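Local coordinates for protein Dr hemagglutinin structural subunit (Escherichia coli, PDB 1UT1) that forms the structural subunit of Dr fimbriae, binding the Dr blood group antigen so that uropathogenic bacteria adhere to the upper urinary tract, at residues Gly15-Thr20 against Thr138-Gly143. The protein carries 3 engineered substitutions. Numbering follows the deposited sequence. Where two conformers were deposited one is given.
Sequences GTTGTT and TLTLTG. With EDO (1,2-ethanediol), chain N; SO4 (sulfate ion), chain O.
In the immunoglobulin-like β-sandwich of this Afa/Dr adhesin, N-terminal strand 16-25 runs antiparallel along C-terminal strand 135-147, the segment axes 4.6 Å apart at closest approach. Gly18 and Leu141 form one hydrogen-bonded pair: Gly18 N reaches Leu141 O, and Leu141 N returns to Gly18 O at 2.8 Å, both nearly along the C=O axis. Thr20 and Leu139 form a second such pair, Thr20 N to Leu139 O being almost straight (174°), while Gly143 N donates to Thr16 O in the carbonyl plane. This placement is consistent with the donor-strand position of fimbrial subunits, here filled from the same chain. The non-hydrogen-bonded pairs, Thr17-Thr142 and Thr19-Thr140, put threonines on one face. Each has CG2 anti to the backbone N and OG1 beside it, so that hydroxyl faces hydroxyl and methyl faces methyl. Thr17 OG1 and Thr142 OG1 come within 3.0 Å, which allows a hydrogen bond without settling one; Thr17 CG2 presses on Thr140 CG2 at a tight 3.3 Å. Thr138 CG2 crosses Thr19 CG2 obliquely, just as closely. A water bonded to both OG1 atoms bridges Thr19 and Thr140, which lie side by side. On the other face, Thr20, Leu139 and Leu141 are buried, Thr20 against Ile50 and Val53; a second water joins Thr20 OG1 to Leu139 O. Thr140 and Thr142 also make backbone hydrogen bonds with Asp70 and Lys68. Thr16 OG1 bonds to Val32 N of a second subunit, and a sulfate, probably from the crystallisation liquor, accepts a very short hydrogen bond from Thr19 N (2.5 Å to SO4 O3) and another from Asp34 N of that subunit.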
ATOM      1  N   GLY A  15      10.900  11.151  12.040  1.00  9.67           N
ATOM      2  CA  GLY A  15       9.642  11.679  11.534  1.00 10.65           C
ATOM      3  C   GLY A  15       8.972  10.646  10.644  1.00 13.43           C
ATOM      4  O   GLY A  15       9.424   9.498  10.517  1.00 13.64           O
ATOM      5  N   THR A  16       7.977  11.094   9.912  1.00  8.31           N
ATOM      6  CA  THR A  16       7.303  10.223   8.999  1.00  7.79           C
ATOM      7  C   THR A  16       7.699  10.466   7.515  1.00 11.21           C
ATOM      8  O   THR A  16       8.501  11.338   7.197  1.00 10.13           O
ATOM      9  CB  THR A  16       5.823  10.278   9.206  1.00 10.82           C
ATOM     10  OG1 THR A  16       5.367  11.628   9.035  1.00 11.64           O
ATOM     11  CG2 THR A  16       5.513   9.824  10.654  1.00 10.92           C
ATOM     12  N   THR A  17       7.120   9.675   6.637  1.00 12.16           N
ATOM     13  CA  THR A  17       7.471   9.702   5.234  1.00 12.34           C
ATOM     14  C   THR A  17       6.282  10.083   4.366  1.00 16.11           C
ATOM     15  O   THR A  17       5.166   9.537   4.525  1.00 15.41           O
ATOM     16  CB  THR A  17       7.974   8.305   4.817  1.00 18.21           C
ATOM     17  OG1 THR A  17       9.154   7.997   5.573  1.00 18.56           O
ATOM     18  CG2 THR A  17       8.290   8.229   3.300  1.00 15.32           C
ATOM     19  N   GLY A  18       6.516  11.034   3.472  1.00 12.37           N
ATOM     20  CA  GLY A  18       5.503  11.464   2.518  1.00 12.43           C
ATOM     21  C   GLY A  18       5.891  10.934   1.127  1.00 14.57           C
ATOM     22  O   GLY A  18       7.040  11.086   0.687  1.00 13.96           O
ATOM     23  N   THR A  19       4.922  10.347   0.426  1.00 10.39           N
ATOM     24  CA  THR A  19       5.175   9.819  -0.899  1.00  9.69           C
ATOM     25  C   THR A  19       4.314  10.581  -1.898  1.00 16.63           C
ATOM     26  O   THR A  19       3.091  10.633  -1.741  1.00 19.71           O
ATOM     27  CB  THR A  19       4.830   8.322  -0.930  0.65 19.48           C
ATOM     28  OG1 THR A  19       5.603   7.633   0.072  0.65 11.90           O
ATOM     29  CG2 THR A  19       5.112   7.724  -2.308  0.65 19.63           C
ATOM     30  N   THR A  20       4.966  11.226  -2.873  1.00 10.32           N
ATOM     31  CA  THR A  20       4.294  12.002  -3.928  1.00  9.91           C
ATOM     32  C   THR A  20       4.302  11.162  -5.188  1.00 13.98           C
ATOM     33  O   THR A  20       5.353  10.708  -5.630  1.00 12.79           O
ATOM     34  CB  THR A  20       5.056  13.330  -4.194  1.00 16.63           C
ATOM     35  OG1 THR A  20       4.987  14.154  -3.012  1.00 12.62           O
ATOM     36  CG2 THR A  20       4.443  14.093  -5.396  1.00 17.21           C
ATOM     37  N   THR A 138       7.353   8.334  -8.661  1.00 10.12           N
ATOM     38  CA  THR A 138       7.243   8.510  -7.212  1.00 10.22           C
ATOM     39  C   THR A 138       8.417   9.336  -6.669  1.00 12.46           C
ATOM     40  O   THR A 138       9.572   9.169  -7.124  1.00 11.58           O
ATOM     41  CB  THR A 138       7.255   7.064  -6.497  1.00 13.34           C
ATOM     42  OG1 THR A 138       6.266   6.203  -7.098  1.00 12.68           O
ATOM     43  CG2 THR A 138       6.949   7.182  -5.022  1.00 12.37           C
ATOM     44  N   LEU A 139       8.131  10.164  -5.651  1.00  8.96           N
ATOM     45  CA  LEU A 139       9.156  10.894  -4.917  1.00  9.45           C
ATOM     46  C   LEU A 139       8.852  10.665  -3.437  1.00 13.60           C
ATOM     47  O   LEU A 139       7.739  10.928  -2.974  1.00 13.60           O
ATOM     48  CB  LEU A 139       9.135  12.395  -5.201  1.00  9.22           C
ATOM     49  CG  LEU A 139       9.944  13.249  -4.203  1.00 11.94           C
ATOM     50  CD1 LEU A 139      11.433  12.943  -4.307  1.00 12.53           C
ATOM     51  CD2 LEU A 139       9.701  14.738  -4.483  1.00 12.09           C
ATOM     52  N   THR A 140       9.810  10.098  -2.715  1.00  9.40           N
ATOM     53  CA  THR A 140       9.586   9.768  -1.310  1.00  9.10           C
ATOM     54  C   THR A 140      10.481  10.643  -0.414  1.00 11.54           C
ATOM     55  O   THR A 140      11.694  10.758  -0.663  1.00 12.07           O
ATOM     56  CB  THR A 140       9.896   8.280  -1.084  1.00 13.09           C
ATOM     57  OG1 THR A 140       9.012   7.484  -1.895  1.00 14.25           O
ATOM     58  CG2 THR A 140       9.697   7.914   0.369  1.00 13.33           C
ATOM     59  N   LEU A 141       9.874  11.310   0.570  1.00  8.99           N
ATOM     60  CA  LEU A 141      10.594  12.246   1.467  1.00  8.84           C
ATOM     61  C   LEU A 141      10.343  11.855   2.922  1.00 12.89           C
ATOM     62  O   LEU A 141       9.198  11.637   3.336  1.00 13.74           O
ATOM     63  CB  LEU A 141      10.104  13.678   1.267  1.00  9.37           C
ATOM     64  CG  LEU A 141      10.359  14.280  -0.146  1.00 12.49           C
ATOM     65  CD1 LEU A 141       9.532  15.578  -0.346  1.00 12.31           C
ATOM     66  CD2 LEU A 141      11.820  14.566  -0.325  1.00 12.67           C
ATOM     67  N   THR A 142      11.417  11.771   3.684  1.00  9.50           N
ATOM     68  CA  THR A 142      11.334  11.358   5.082  1.00  9.11           C
ATOM     69  C   THR A 142      11.792  12.503   5.962  1.00 10.23           C
ATOM     70  O   THR A 142      12.843  13.093   5.730  1.00  9.62           O
ATOM     71  CB  THR A 142      12.256  10.134   5.351  1.00 16.03           C
ATOM     72  OG1 THR A 142      11.806   9.027   4.561  1.00 14.76           O
ATOM     73  CG2 THR A 142      12.210   9.746   6.879  1.00 13.00           C
ATOM     74  N   GLY A 143      11.036  12.765   7.019  1.00  8.05           N
ATOM     75  CA  GLY A 143      11.345  13.857   7.932  1.00  8.20           C
ATOM     76  C   GLY A 143      12.440  13.501   8.895  1.00 11.79           C
ATOM     77  O   GLY A 143      12.630  12.327   9.262  1.00 12.38           O
TER
HETATM   78  C1  EDO N1147      12.272   7.933  10.211  1.00 22.84           C
HETATM   79  O1  EDO N1147      10.924   7.570   9.943  1.00 24.86           O
HETATM   80  C2  EDO N1147      12.583   7.598  11.675  1.00 18.92           C
HETATM   81  O2  EDO N1147      11.706   8.329  12.559  1.00 14.35           O
HETATM   82  S   SO4 O1148       1.435  10.362   2.317  1.00 35.14           S
HETATM   83  O1  SO4 O1148       0.404   9.716   1.437  1.00 35.48           O
HETATM   84  O2  SO4 O1148       1.686   9.597   3.552  1.00 36.56           O
HETATM   85  O3  SO4 O1148       2.710  10.349   1.541  1.00 37.97           O
HETATM   86  O4  SO4 O1148       1.101  11.761   2.490  1.00 36.59           O
HETATM   87  O   HOH W   1       7.576   5.642  -0.889  1.00 31.54           O
HETATM   88  O   HOH W   2       6.711  13.361  -1.284  1.00 22.72           O